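Local coordinates for sporozoite microneme protein essential for cell traversal (PDB 4U5A) that is essential for the traversal of host cells by Plasmodium sporozoites and folds as a four-helix bundle, at residues 94-105 with 188-199. Sequence-based numbering, arbitrary orientation.
Sequences QKEKIKNVCNFI and LINDLQIKLKNI
K195 lies across one face of the F104 ring at about a right angle to that side chain, joining helical segments 94-105 and 188-197, which run antiparallel (169°) and whose axes come within 10.5 Å. Its CE sits over the ring centre, 3.8 Å from the F104 centroid, as a CH-pi contact. A bend at the last torsion (chi4 55°) keeps the ammonium over the same face, with K195 NZ 4.0 Å from the F104 centroid in a cation-pi interaction. CB of D191 meets the ring edge, near its plane. The apolar contacts continue along the interface. V101 CG1 packs 3.6 Å from L192 CD1 and also reaches L196 CD2, while V101 CG2 faces K195 CB and, more distantly, I199 CD1. I105 CD1 rests 3.7 Å from L192 CB and touches L188 CD1 as well. At the far end of 188-199, I199 sends CD1 to I98 CG1, and its CG2 lies 3.8 Å from CD of the extended K97 chain. One hydrogen bond closes this end: Q94, bent at chi2, brings NE2 to the backbone O of I199 at 2.7 Å; that O lies close to the plane of the Q94 amide, while NE2 sits 16° out of the I199 carbonyl plane. The contact thus grades from the buried V101, I105 and L192 to a polar margin at K97, D191 and K195. It joins helix 88-126 to the C-terminal part of helix 167-197 within the four-helix bundle; helix 10-39 packs on I98 through F14 and L17, and helix 59-84 meets L192 through I68.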
loop_
_atom_site.group_PDB
_atom_site.type_symbol
_atom_site.label_atom_id
_atom_site.label_comp_id
_atom_site.label_asym_id
_atom_site.label_seq_id
_atom_site.Cartn_x
_atom_site.Cartn_y
_atom_site.Cartn_z
ATOM N N GLN A 94 6.737 -5.443 24.753
ATOM C CA GLN A 94 7.375 -5.491 23.436
ATOM C C GLN A 94 6.447 -6.042 22.371
ATOM O O GLN A 94 6.382 -5.511 21.258
ATOM C CB GLN A 94 8.651 -6.335 23.475
ATOM C CG GLN A 94 9.483 -6.265 22.202
ATOM C CD GLN A 94 10.278 -4.981 22.077
ATOM O OE1 GLN A 94 10.229 -4.115 22.951
ATOM N NE2 GLN A 94 11.021 -4.852 20.982
ATOM N N LYS A 95 5.738 -7.114 22.714
ATOM C CA LYS A 95 4.766 -7.708 21.807
ATOM C C LYS A 95 3.723 -6.657 21.424
ATOM O O LYS A 95 3.391 -6.480 20.242
ATOM C CB LYS A 95 4.104 -8.915 22.469
ATOM C CG LYS A 95 3.255 -9.769 21.557
ATOM C CD LYS A 95 2.971 -11.112 22.208
ATOM C CE LYS A 95 1.847 -10.985 23.222
ATOM N NZ LYS A 95 1.547 -12.278 23.896
ATOM N N GLU A 96 3.263 -5.919 22.432
ATOM C CA GLU A 96 2.333 -4.814 22.220
ATOM C C GLU A 96 2.892 -3.741 21.272
ATOM O O GLU A 96 2.202 -3.290 20.353
ATOM C CB GLU A 96 1.983 -4.191 23.574
ATOM C CG GLU A 96 1.221 -2.885 23.521
ATOM C CD GLU A 96 1.131 -2.222 24.882
ATOM O OE1 GLU A 96 1.616 -2.815 25.869
ATOM O OE2 GLU A 96 0.588 -1.101 24.965
ATOM N N LYS A 97 4.151 -3.367 21.479
ATOM C CA LYS A 97 4.816 -2.362 20.651
ATOM C C LYS A 97 4.917 -2.791 19.186
ATOM O O LYS A 97 4.666 -1.998 18.269
ATOM C CB LYS A 97 6.213 -2.067 21.205
ATOM C CG LYS A 97 6.209 -1.329 22.534
ATOM C CD LYS A 97 7.622 -1.074 23.024
ATOM C CE LYS A 97 7.626 -0.302 24.333
ATOM N NZ LYS A 97 9.008 -0.083 24.847
ATOM N N ILE A 98 5.287 -4.049 18.975
ATOM C CA ILE A 98 5.387 -4.598 17.630
ATOM C C ILE A 98 4.017 -4.578 16.954
ATOM O O ILE A 98 3.890 -4.161 15.791
ATOM C CB ILE A 98 5.956 -6.031 17.651
ATOM C CG1 ILE A 98 7.394 -6.015 18.178
ATOM C CG2 ILE A 98 5.928 -6.642 16.267
ATOM C CD1 ILE A 98 7.969 -7.391 18.436
ATOM N N LYS A 99 2.993 -5.004 17.693
ATOM C CA LYS A 99 1.625 -4.945 17.184
ATOM C C LYS A 99 1.258 -3.517 16.771
ATOM O O LYS A 99 0.650 -3.305 15.715
ATOM C CB LYS A 99 0.648 -5.469 18.223
ATOM N N ASN A 100 1.646 -2.544 17.593
ATOM C CA ASN A 100 1.356 -1.143 17.299
ATOM C C ASN A 100 2.038 -0.665 16.019
ATOM O O ASN A 100 1.420 0.019 15.198
ATOM C CB ASN A 100 1.787 -0.242 18.460
ATOM C CG ASN A 100 0.899 -0.389 19.681
ATOM O OD1 ASN A 100 -0.222 -0.895 19.599
ATOM N ND2 ASN A 100 1.396 0.070 20.827
ATOM N N VAL A 101 3.303 -1.041 15.847
ATOM C CA VAL A 101 4.053 -0.678 14.647
ATOM C C VAL A 101 3.383 -1.264 13.404
ATOM O O VAL A 101 3.189 -0.570 12.393
ATOM C CB VAL A 101 5.520 -1.151 14.738
ATOM C CG1 VAL A 101 6.222 -0.995 13.405
ATOM C CG2 VAL A 101 6.259 -0.372 15.814
ATOM N N CYS A 102 3.019 -2.541 13.491
ATOM C CA CYS A 102 2.337 -3.213 12.389
ATOM C C CYS A 102 1.033 -2.497 12.020
ATOM O O CYS A 102 0.761 -2.241 10.838
ATOM C CB CYS A 102 2.049 -4.670 12.752
ATOM S SG CYS A 102 3.522 -5.698 12.949
ATOM N N ASN A 103 0.241 -2.157 13.034
ATOM C CA ASN A 103 -1.017 -1.459 12.797
ATOM C C ASN A 103 -0.796 -0.091 12.166
ATOM O O ASN A 103 -1.565 0.331 11.300
ATOM C CB ASN A 103 -1.798 -1.299 14.102
ATOM C CG ASN A 103 -2.325 -2.615 14.635
ATOM O OD1 ASN A 103 -2.458 -3.590 13.895
ATOM N ND2 ASN A 103 -2.622 -2.653 15.931
ATOM N N PHE A 104 0.263 0.591 12.592
ATOM C CA PHE A 104 0.647 1.872 12.004
ATOM C C PHE A 104 0.897 1.717 10.507
ATOM O O PHE A 104 0.314 2.446 9.680
ATOM C CB PHE A 104 1.884 2.432 12.711
ATOM C CG PHE A 104 2.547 3.564 11.982
ATOM C CD1 PHE A 104 2.085 4.863 12.123
ATOM C CD2 PHE A 104 3.652 3.332 11.173
ATOM C CE1 PHE A 104 2.699 5.911 11.456
ATOM C CE2 PHE A 104 4.271 4.372 10.504
ATOM C CZ PHE A 104 3.794 5.665 10.647
ATOM N N ILE A 105 1.754 0.757 10.165
ATOM C CA ILE A 105 2.069 0.487 8.765
ATOM C C ILE A 105 0.800 0.205 7.960
ATOM O O ILE A 105 0.588 0.796 6.895
ATOM C CB ILE A 105 3.040 -0.705 8.615
ATOM C CG1 ILE A 105 4.367 -0.412 9.321
ATOM C CG2 ILE A 105 3.300 -0.995 7.149
ATOM C CD1 ILE A 105 5.116 0.785 8.751
ATOM N N LEU A 188 7.671 5.282 3.900
ATOM C CA LEU A 188 6.987 4.415 4.852
ATOM C C LEU A 188 7.939 3.338 5.351
ATOM O O LEU A 188 7.952 3.001 6.535
ATOM C CB LEU A 188 5.755 3.781 4.208
ATOM C CG LEU A 188 4.735 3.129 5.142
ATOM C CD1 LEU A 188 4.349 4.077 6.263
ATOM C CD2 LEU A 188 3.505 2.711 4.356
ATOM N N ILE A 189 8.742 2.815 4.432
ATOM C CA ILE A 189 9.790 1.859 4.762
ATOM C C ILE A 189 10.782 2.518 5.716
ATOM O O ILE A 189 11.293 1.881 6.638
ATOM C CB ILE A 189 10.509 1.353 3.492
ATOM C CG1 ILE A 189 9.592 0.421 2.694
ATOM C CG2 ILE A 189 11.818 0.651 3.837
ATOM C CD1 ILE A 189 10.198 -0.064 1.388
ATOM N N ASN A 190 11.035 3.805 5.503
ATOM C CA ASN A 190 11.948 4.543 6.365
ATOM C C ASN A 190 11.349 4.735 7.759
ATOM O O ASN A 190 12.055 4.621 8.761
ATOM C CB ASN A 190 12.300 5.895 5.741
ATOM C CG ASN A 190 13.389 6.627 6.507
ATOM O OD1 ASN A 190 14.541 6.196 6.533
ATOM N ND2 ASN A 190 13.030 7.746 7.126
ATOM N N ASP A 191 10.049 5.016 7.819
ATOM C CA ASP A 191 9.357 5.157 9.099
ATOM C C ASP A 191 9.356 3.843 9.878
ATOM O O ASP A 191 9.507 3.836 11.099
ATOM C CB ASP A 191 7.917 5.640 8.892
ATOM C CG ASP A 191 7.844 7.073 8.394
ATOM O OD1 ASP A 191 8.801 7.841 8.629
ATOM O OD2 ASP A 191 6.820 7.432 7.771
ATOM N N LEU A 192 9.192 2.736 9.160
ATOM C CA LEU A 192 9.199 1.408 9.767
ATOM C C LEU A 192 10.559 1.083 10.381
ATOM O O LEU A 192 10.643 0.564 11.494
ATOM C CB LEU A 192 8.826 0.348 8.731
ATOM C CG LEU A 192 8.920 -1.111 9.182
ATOM C CD1 LEU A 192 7.945 -1.398 10.307
ATOM C CD2 LEU A 192 8.661 -2.042 8.012
ATOM N N GLN A 193 11.624 1.385 9.647
ATOM C CA GLN A 193 12.971 1.121 10.129
ATOM C C GLN A 193 13.319 1.993 11.327
ATOM O O GLN A 193 14.115 1.600 12.180
ATOM C CB GLN A 193 13.991 1.319 9.008
ATOM C CG GLN A 193 14.081 0.134 8.057
ATOM C CD GLN A 193 15.042 0.369 6.913
ATOM O OE1 GLN A 193 15.231 1.500 6.466
ATOM N NE2 GLN A 193 15.670 -0.700 6.446
ATOM N N ILE A 194 12.709 3.172 11.396
ATOM C CA ILE A 194 12.928 4.073 12.519
ATOM C C ILE A 194 12.179 3.584 13.759
ATOM O O ILE A 194 12.748 3.516 14.850
ATOM C CB ILE A 194 12.496 5.512 12.173
ATOM C CG1 ILE A 194 13.485 6.131 11.181
ATOM C CG2 ILE A 194 12.422 6.370 13.424
ATOM C CD1 ILE A 194 13.108 7.523 10.718
ATOM N N LYS A 195 10.909 3.229 13.590
ATOM C CA LYS A 195 10.089 2.793 14.715
ATOM C C LYS A 195 10.570 1.469 15.299
ATOM O O LYS A 195 10.474 1.251 16.505
ATOM C CB LYS A 195 8.621 2.674 14.297
ATOM C CG LYS A 195 7.904 4.005 14.212
ATOM C CD LYS A 195 6.415 3.842 13.949
ATOM C CE LYS A 195 5.700 5.175 14.111
ATOM N NZ LYS A 195 6.304 6.225 13.244
ATOM N N LEU A 196 11.100 0.592 14.451
ATOM C CA LEU A 196 11.622 -0.686 14.925
ATOM C C LEU A 196 12.906 -0.485 15.716
ATOM O O LEU A 196 13.173 -1.205 16.677
ATOM C CB LEU A 196 11.868 -1.642 13.756
ATOM C CG LEU A 196 10.624 -2.259 13.118
ATOM C CD1 LEU A 196 11.019 -3.215 12.010
ATOM C CD2 LEU A 196 9.790 -2.976 14.170
ATOM N N LYS A 197 13.696 0.503 15.311
ATOM C CA LYS A 197 14.939 0.809 16.004
ATOM C C LYS A 197 14.665 1.342 17.411
ATOM O O LYS A 197 15.424 1.076 18.343
ATOM C CB LYS A 197 15.764 1.818 15.205
ATOM C CG LYS A 197 17.183 1.982 15.717
ATOM C CD LYS A 197 17.872 3.182 15.097
ATOM C CE LYS A 197 19.175 3.489 15.824
ATOM N NZ LYS A 197 19.791 4.766 15.370
ATOM N N ASN A 198 13.564 2.075 17.561
ATOM C CA ASN A 198 13.188 2.661 18.846
ATOM C C ASN A 198 12.734 1.613 19.856
ATOM O O ASN A 198 12.533 1.916 21.031
ATOM C CB ASN A 198 12.076 3.698 18.655
ATOM C CG ASN A 198 12.582 4.998 18.064
ATOM O OD1 ASN A 198 13.769 5.147 17.776
ATOM N ND2 ASN A 198 11.676 5.952 17.877
ATOM N N ILE A 199 12.575 0.379 19.389
ATOM C CA ILE A 199 12.180 -0.732 20.248
ATOM C C ILE A 199 13.145 -1.893 20.037
ATOM O O ILE A 199 12.879 -3.027 20.439
ATOM C CB ILE A 199 10.730 -1.192 19.970
ATOM C CG1 ILE A 199 10.626 -1.841 18.586
ATOM C CG2 ILE A 199 9.765 -0.020 20.079
ATOM C CD1 ILE A 199 9.244 -2.372 18.260
#